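Local coordinates for myosin-4 (Saccharomyces cerevisiae, PDB 3MMI), which moves specific mRNAs such as ASH1 into the yeast bud as an actin-based type V myosin motor, recruited to them through SHE3, at residues Y153-V158 and S348-D352; I170-L175 and M226-L231; I269-A274 and W295-N299. All coordinates share one frame; numbering follows the deposited sequence.

The three contacts lie in the globular tail of the motor, an all-helical domain of the dilute type. Contact 1 ties helix 132-168 to the segment following helix 322-338, closing a long loop of chain in which contact 2 and then contact 3 occur in series. Helix 209-234 is common ground: it supplies 226-231 to contact 2, its D218 touches L157 and F351 of contact 1, and its F228 and L231 pack on L298 and A274 of contact 3. The centres of contacts 2 and 3 are about 15 Å apart and their side chains touch, whereas contact 1, its centre about 18 and 20 Å from theirs, touches neither. Distant parts of the chain are thus gathered around one long helix.

Contact 1 (Y153-V158 and S348-D352); sequences YSTWLV and SAQFD
F351 meets four residues of helix 132-168, and apolar contacts make up most of the interface. L157 provides a CH-pi contact: its CD2 lies 4.0 Å from the centroid of the F351 ring, over one face and offset toward the rim. With CG of L157 anti to the backbone N (chi1 -171°), the branched end of the leucine is carried out to that face. Other atoms meet the ring at its edge, V158 CG1 standing 3.9 Å from F351 CE2 and S154 CB 3.9 Å from F351 CD2. A small serine suits this spot because it leaves width for the ring, while beta-branched V158 also reaches A349, CG1 to CB 4.1 Å. In the globular tail of this type V myosin, an extended C-terminal segment is thereby laid along a long helix of the dilute region. Replacing F351 with an alanine would probably leave L157 CD2 without its aromatic face and open a gap beside V158. Polar ends on the helix turn to partners elsewhere: S154 OG bonds to O of D150, one turn back, and Y153 OH to D218 of helix 209-234, whose side chain also touches F351.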
# COMPACT_ATOMS: atom_id res chain seq x y z
N TYR A 153 2.55 4.38 7.16
CA TYR A 153 2.10 3.17 6.57
C TYR A 153 2.41 3.12 5.05
O TYR A 153 3.10 2.17 4.56
CB TYR A 153 0.63 2.99 6.81
CG TYR A 153 -0.01 1.87 6.01
CD1 TYR A 153 0.01 0.56 6.46
CD2 TYR A 153 -0.68 2.13 4.84
CE1 TYR A 153 -0.54 -0.47 5.73
CE2 TYR A 153 -1.30 1.14 4.13
CZ TYR A 153 -1.19 -0.18 4.60
OH TYR A 153 -1.80 -1.15 3.87
N SER A 154 1.98 4.15 4.31
CA SER A 154 2.18 4.16 2.86
C SER A 154 3.62 4.15 2.46
O SER A 154 4.00 3.49 1.52
CB SER A 154 1.52 5.38 2.14
OG SER A 154 0.24 5.55 2.69
N THR A 155 4.42 4.96 3.12
CA THR A 155 5.82 4.97 2.72
C THR A 155 6.51 3.68 3.12
O THR A 155 7.33 3.18 2.38
CB THR A 155 6.55 6.29 3.01
OG1 THR A 155 7.74 6.03 3.75
CG2 THR A 155 5.74 7.16 3.81
N TRP A 156 6.13 3.08 4.24
CA TRP A 156 6.72 1.78 4.61
C TRP A 156 6.32 0.67 3.57
O TRP A 156 7.15 -0.10 3.06
CB TRP A 156 6.42 1.37 6.07
CG TRP A 156 6.64 -0.13 6.30
CD1 TRP A 156 7.81 -0.75 6.66
CD2 TRP A 156 5.67 -1.19 6.13
NE1 TRP A 156 7.62 -2.14 6.76
CE2 TRP A 156 6.32 -2.43 6.42
CE3 TRP A 156 4.32 -1.20 5.79
CZ2 TRP A 156 5.64 -3.68 6.39
CZ3 TRP A 156 3.64 -2.45 5.73
CH2 TRP A 156 4.31 -3.66 6.02
N LEU A 157 5.05 0.61 3.23
CA LEU A 157 4.54 -0.42 2.35
C LEU A 157 5.22 -0.40 1.00
O LEU A 157 5.58 -1.45 0.45
CB LEU A 157 3.02 -0.38 2.18
CG LEU A 157 2.36 -1.57 1.44
CD1 LEU A 157 2.73 -2.93 2.00
CD2 LEU A 157 0.93 -1.51 1.32
N VAL A 158 5.42 0.79 0.43
CA VAL A 158 6.06 0.80 -0.90
C VAL A 158 7.48 0.38 -0.72
O VAL A 158 8.01 -0.39 -1.52
CB VAL A 158 5.96 2.19 -1.68
CG1 VAL A 158 4.52 2.69 -1.65
CG2 VAL A 158 6.92 3.21 -1.02
N SER A 348 1.61 5.18 -10.05
CA SER A 348 2.23 5.32 -8.73
C SER A 348 1.32 4.56 -7.80
O SER A 348 0.12 4.64 -7.94
CB SER A 348 2.06 6.76 -8.16
OG SER A 348 2.51 7.58 -9.12
N ALA A 349 1.86 4.07 -6.70
CA ALA A 349 1.10 3.37 -5.70
C ALA A 349 0.41 4.36 -4.78
O ALA A 349 1.06 5.28 -4.26
CB ALA A 349 2.06 2.51 -4.92
N GLN A 350 -0.87 4.16 -4.55
CA GLN A 350 -1.60 5.03 -3.68
C GLN A 350 -2.60 4.19 -2.91
O GLN A 350 -3.26 3.36 -3.50
CB GLN A 350 -2.34 6.13 -4.48
CG GLN A 350 -1.44 6.96 -5.49
CD GLN A 350 -0.68 8.15 -4.83
OE1 GLN A 350 -0.82 8.42 -3.62
NE2 GLN A 350 0.10 8.88 -5.64
N PHE A 351 -2.74 4.40 -1.60
CA PHE A 351 -3.63 3.53 -0.85
C PHE A 351 -4.66 4.38 -0.16
O PHE A 351 -4.39 5.49 0.20
CB PHE A 351 -2.80 2.70 0.19
CG PHE A 351 -1.49 2.13 -0.37
CD1 PHE A 351 -1.52 1.10 -1.30
CD2 PHE A 351 -0.26 2.59 0.06
CE1 PHE A 351 -0.31 0.56 -1.82
CE2 PHE A 351 0.93 2.03 -0.42
CZ PHE A 351 0.93 1.01 -1.36
N ASP A 352 -5.83 3.84 0.10
CA ASP A 352 -6.78 4.52 0.89
C ASP A 352 -6.29 4.78 2.35
O ASP A 352 -5.36 4.12 2.81
CB ASP A 352 -8.11 3.77 0.86
CG ASP A 352 -8.68 3.67 -0.53
OD1 ASP A 352 -8.18 4.30 -1.48
OD2 ASP A 352 -9.67 2.95 -0.71

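Contact 2 (I170-L175 and M226-L231); sequences IFDMVL and MLFNDL
L227 places CG anti to its carbonyl carbon (chi1 -78°), as L175 does, and their branched ends meet where the two segments cross. In this helix-helix packing of the globular tail, short helix 170-174 crosses helix 209-234 with 72° between the segment directions and 10.7 Å between the axes. L227 CD2 is the hub: it lies 3.6 Å from I170 CG2, with V174 CG1 and L175 CG almost as near. A leucine suits such a place, since one methyl can serve three neighbours while the side chain meets I170 and V174 at nearly right angles. M226 bends at its second and third torsions to bring CE against I170 CG2; the spacing is closer than a usual van der Waals contact, and its exact value is doubtful. At the other end of the interface D230 lies against F171 CD1 with both CB and OD2, each 3.8 Å away, the carboxylate and ring planes 76° apart. The F171 ring also takes a cation-pi contact from K234, further along the same long helix as D230. V246 of helix 240-257 packs on both V174 and L175. L175 CD1 comes within 3.5 Å of the backbone O of L227.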
# COMPACT_ATOMS: atom_id res chain seq x y z
N ILE A 170 8.86 -10.98 -8.98
CA ILE A 170 7.54 -10.91 -9.55
C ILE A 170 7.53 -10.73 -11.07
O ILE A 170 6.76 -11.40 -11.76
CB ILE A 170 6.61 -9.88 -8.85
CG1 ILE A 170 5.73 -10.59 -7.78
CG2 ILE A 170 5.49 -9.45 -9.77
CD1 ILE A 170 6.15 -10.41 -6.40
N PHE A 171 8.42 -9.93 -11.59
CA PHE A 171 8.58 -9.78 -12.98
C PHE A 171 8.81 -11.09 -13.77
O PHE A 171 8.08 -11.39 -14.73
CB PHE A 171 9.65 -8.72 -13.35
CG PHE A 171 9.81 -8.59 -14.85
CD1 PHE A 171 8.94 -7.79 -15.58
CD2 PHE A 171 10.72 -9.38 -15.53
CE1 PHE A 171 9.03 -7.72 -17.04
CE2 PHE A 171 10.82 -9.34 -16.95
CZ PHE A 171 10.02 -8.49 -17.72
N ASP A 172 9.85 -11.84 -13.41
CA ASP A 172 10.19 -13.11 -14.07
C ASP A 172 9.18 -14.16 -13.90
O ASP A 172 9.06 -15.00 -14.75
CB ASP A 172 11.53 -13.73 -13.61
CG ASP A 172 12.73 -13.02 -14.22
OD1 ASP A 172 12.60 -12.51 -15.33
OD2 ASP A 172 13.81 -12.96 -13.55
N MET A 173 8.44 -14.09 -12.82
CA MET A 173 7.35 -15.06 -12.53
C MET A 173 6.16 -14.78 -13.43
O MET A 173 5.47 -15.68 -13.82
CB MET A 173 6.99 -14.86 -11.04
CG MET A 173 6.47 -16.05 -10.33
SD MET A 173 5.98 -15.73 -8.67
CE MET A 173 6.65 -14.12 -8.30
N VAL A 174 5.87 -13.50 -13.73
CA VAL A 174 4.53 -13.15 -14.24
C VAL A 174 4.61 -12.67 -15.63
O VAL A 174 3.81 -13.15 -16.44
CB VAL A 174 3.78 -12.07 -13.37
CG1 VAL A 174 2.52 -11.58 -14.10
CG2 VAL A 174 3.55 -12.52 -12.00
N LEU A 175 5.54 -11.78 -15.96
CA LEU A 175 5.55 -11.04 -17.23
C LEU A 175 6.56 -11.50 -18.29
O LEU A 175 6.43 -11.11 -19.49
CB LEU A 175 5.87 -9.57 -16.90
CG LEU A 175 4.80 -8.83 -16.13
CD1 LEU A 175 5.23 -7.41 -15.92
CD2 LEU A 175 3.42 -8.97 -16.99
N MET A 226 3.44 -2.01 -10.26
CA MET A 226 4.74 -2.58 -10.72
C MET A 226 4.57 -3.43 -11.96
O MET A 226 5.34 -3.41 -12.93
CB MET A 226 5.27 -3.43 -9.61
CG MET A 226 6.60 -4.01 -9.90
SD MET A 226 6.72 -5.62 -9.15
CE MET A 226 6.77 -6.60 -10.63
N LEU A 227 3.48 -4.19 -11.96
CA LEU A 227 3.27 -5.08 -13.08
C LEU A 227 2.87 -4.31 -14.33
O LEU A 227 3.39 -4.52 -15.41
CB LEU A 227 2.23 -6.14 -12.80
CG LEU A 227 2.67 -7.35 -11.94
CD1 LEU A 227 1.44 -8.11 -11.54
CD2 LEU A 227 3.58 -8.29 -12.64
N PHE A 228 1.94 -3.39 -14.17
CA PHE A 228 1.55 -2.56 -15.32
C PHE A 228 2.80 -1.74 -15.84
O PHE A 228 2.97 -1.70 -17.04
CB PHE A 228 0.48 -1.56 -14.96
CG PHE A 228 0.07 -0.72 -16.09
CD1 PHE A 228 -0.78 -1.25 -17.08
CD2 PHE A 228 0.57 0.58 -16.22
CE1 PHE A 228 -1.11 -0.51 -18.14
CE2 PHE A 228 0.18 1.38 -17.25
CZ PHE A 228 -0.67 0.89 -18.23
N ASN A 229 3.55 -1.07 -14.97
CA ASN A 229 4.70 -0.22 -15.37
C ASN A 229 5.73 -1.10 -16.10
O ASN A 229 6.26 -0.74 -17.16
CB ASN A 229 5.29 0.45 -14.13
CG ASN A 229 4.41 1.58 -13.62
OD1 ASN A 229 3.41 1.90 -14.22
ND2 ASN A 229 4.82 2.22 -12.49
N ASP A 230 5.98 -2.30 -15.57
CA ASP A 230 6.93 -3.21 -16.25
C ASP A 230 6.41 -3.77 -17.51
O ASP A 230 7.18 -4.09 -18.46
CB ASP A 230 7.35 -4.37 -15.36
CG ASP A 230 8.27 -3.93 -14.22
OD1 ASP A 230 8.74 -2.76 -14.21
OD2 ASP A 230 8.44 -4.77 -13.26
N LEU A 231 5.09 -3.93 -17.58
CA LEU A 231 4.55 -4.42 -18.85
C LEU A 231 4.87 -3.39 -19.97
O LEU A 231 5.30 -3.80 -21.12
CB LEU A 231 3.04 -4.59 -18.76
CG LEU A 231 2.37 -4.83 -20.11
CD1 LEU A 231 2.55 -6.32 -20.54
CD2 LEU A 231 0.84 -4.49 -20.12

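Contact 3 (I269-A274 and W295-N299); sequences IQIIQA and WYALN
The loop joining helices 285-292 and 300-308 of the DIL domain packs here on the first turns of helix 269-279, where Q270 and Q273 face A297, L298 and W295. One hydrogen bond spans the contact: Q270 NE2 donates to A297 O at 2.7 Å and a nearly straight 165°. The donor lies in the carbonyl plane, on a lone pair, and the acceptor is close to the plane of the amide. Q270 bends at its second torsion (chi2 80°) to turn the amide toward the loop, and OE1 is bonded to N224 of helix 209-234, so both ends of the amide are fixed. Glutamine suits this position, having a donor for the loop and an acceptor for the neighbouring helix. Its CG also packs on L298 CD2 at 3.6 Å, the two side chains running past each other in opposite directions. L298 CD1 approaches Q273 CB at 3.8 Å. Q273 meets the six-membered end of the W295 indole, its CB at the edge in the ring plane, its amide turned 67° from that plane and NE2 obliquely and tightly placed 3.0 Å from CZ2. A297, small enough to fit between helix and indole, sets CB over one face of the W295 ring, offset toward its rim, and 3.7 Å from I269 CD1.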
# COMPACT_ATOMS: atom_id res chain seq x y z
N ILE A 269 -6.77 -3.97 -11.37
CA ILE A 269 -7.52 -3.53 -12.53
C ILE A 269 -6.72 -3.03 -13.75
O ILE A 269 -7.01 -3.46 -14.85
CB ILE A 269 -8.67 -2.57 -12.14
CG1 ILE A 269 -9.68 -2.58 -13.25
CG2 ILE A 269 -8.14 -1.17 -11.66
CD1 ILE A 269 -10.70 -1.33 -13.18
N GLN A 270 -5.62 -2.32 -13.53
CA GLN A 270 -4.86 -1.79 -14.68
C GLN A 270 -4.17 -2.89 -15.37
O GLN A 270 -4.25 -2.98 -16.60
CB GLN A 270 -3.93 -0.68 -14.24
CG GLN A 270 -4.65 0.67 -14.25
CD GLN A 270 -5.50 0.88 -13.06
OE1 GLN A 270 -5.06 0.58 -11.96
NE2 GLN A 270 -6.71 1.48 -13.25
N ILE A 271 -3.54 -3.80 -14.60
CA ILE A 271 -2.71 -4.78 -15.28
C ILE A 271 -3.63 -5.83 -15.87
O ILE A 271 -3.42 -6.31 -16.95
CB ILE A 271 -1.60 -5.50 -14.40
CG1 ILE A 271 -0.96 -6.57 -15.22
CG2 ILE A 271 -2.20 -6.28 -13.17
CD1 ILE A 271 -0.07 -6.03 -16.40
N ILE A 272 -4.76 -6.14 -15.20
CA ILE A 272 -5.76 -7.02 -15.77
C ILE A 272 -6.40 -6.46 -17.08
O ILE A 272 -6.43 -7.16 -18.10
CB ILE A 272 -6.97 -7.36 -14.81
CG1 ILE A 272 -6.59 -8.17 -13.52
CG2 ILE A 272 -8.16 -8.03 -15.53
CD1 ILE A 272 -6.07 -9.32 -13.94
N GLN A 273 -6.80 -5.20 -17.13
CA GLN A 273 -7.28 -4.63 -18.38
C GLN A 273 -6.26 -4.60 -19.51
O GLN A 273 -6.63 -4.79 -20.62
CB GLN A 273 -7.89 -3.26 -18.19
CG GLN A 273 -8.94 -3.15 -17.16
CD GLN A 273 -10.29 -3.40 -17.66
OE1 GLN A 273 -10.53 -4.22 -18.53
NE2 GLN A 273 -11.21 -2.69 -17.10
N ALA A 274 -4.98 -4.39 -19.18
CA ALA A 274 -3.87 -4.23 -20.21
C ALA A 274 -3.76 -5.59 -20.88
O ALA A 274 -3.69 -5.71 -22.08
CB ALA A 274 -2.54 -3.90 -19.49
N TRP A 295 -14.37 5.09 -21.27
CA TRP A 295 -13.90 3.98 -20.48
C TRP A 295 -12.57 4.43 -19.90
O TRP A 295 -11.59 4.65 -20.61
CB TRP A 295 -13.80 2.79 -21.44
CG TRP A 295 -13.35 1.46 -20.83
CD1 TRP A 295 -14.18 0.38 -20.47
CD2 TRP A 295 -11.98 1.03 -20.53
NE1 TRP A 295 -13.42 -0.65 -19.97
CE2 TRP A 295 -12.08 -0.28 -19.99
CE3 TRP A 295 -10.73 1.62 -20.64
CZ2 TRP A 295 -10.94 -1.01 -19.61
CZ3 TRP A 295 -9.66 0.95 -20.30
CH2 TRP A 295 -9.73 -0.38 -19.77
N TYR A 296 -12.54 4.55 -18.58
CA TYR A 296 -11.46 5.22 -17.82
C TYR A 296 -10.55 4.33 -16.91
O TYR A 296 -9.64 4.89 -16.23
CB TYR A 296 -12.10 6.36 -16.98
CG TYR A 296 -13.01 7.27 -17.83
CD1 TYR A 296 -12.45 8.39 -18.60
CD2 TYR A 296 -14.41 7.04 -17.89
CE1 TYR A 296 -13.22 9.19 -19.32
CE2 TYR A 296 -15.21 7.86 -18.66
CZ TYR A 296 -14.61 8.95 -19.38
OH TYR A 296 -15.41 9.76 -20.11
N ALA A 297 -10.77 3.00 -16.85
CA ALA A 297 -9.76 2.18 -16.09
C ALA A 297 -8.21 2.48 -16.56
O ALA A 297 -7.30 2.48 -15.74
CB ALA A 297 -10.05 0.75 -16.21
N LEU A 298 -8.03 2.65 -17.87
CA LEU A 298 -6.77 3.05 -18.51
C LEU A 298 -6.98 4.33 -19.25
O LEU A 298 -8.06 4.47 -19.88
CB LEU A 298 -6.25 1.97 -19.47
CG LEU A 298 -5.74 0.69 -18.72
CD1 LEU A 298 -5.60 -0.55 -19.64
CD2 LEU A 298 -4.51 0.83 -17.83
N ASN A 299 -6.00 5.24 -19.27
CA ASN A 299 -6.23 6.41 -20.10
C ASN A 299 -5.91 6.10 -21.54
O ASN A 299 -5.35 5.06 -21.88
CB ASN A 299 -5.52 7.67 -19.43
CG ASN A 299 -4.10 7.52 -19.36
OD1 ASN A 299 -3.51 6.97 -20.30
ND2 ASN A 299 -3.51 8.11 -18.33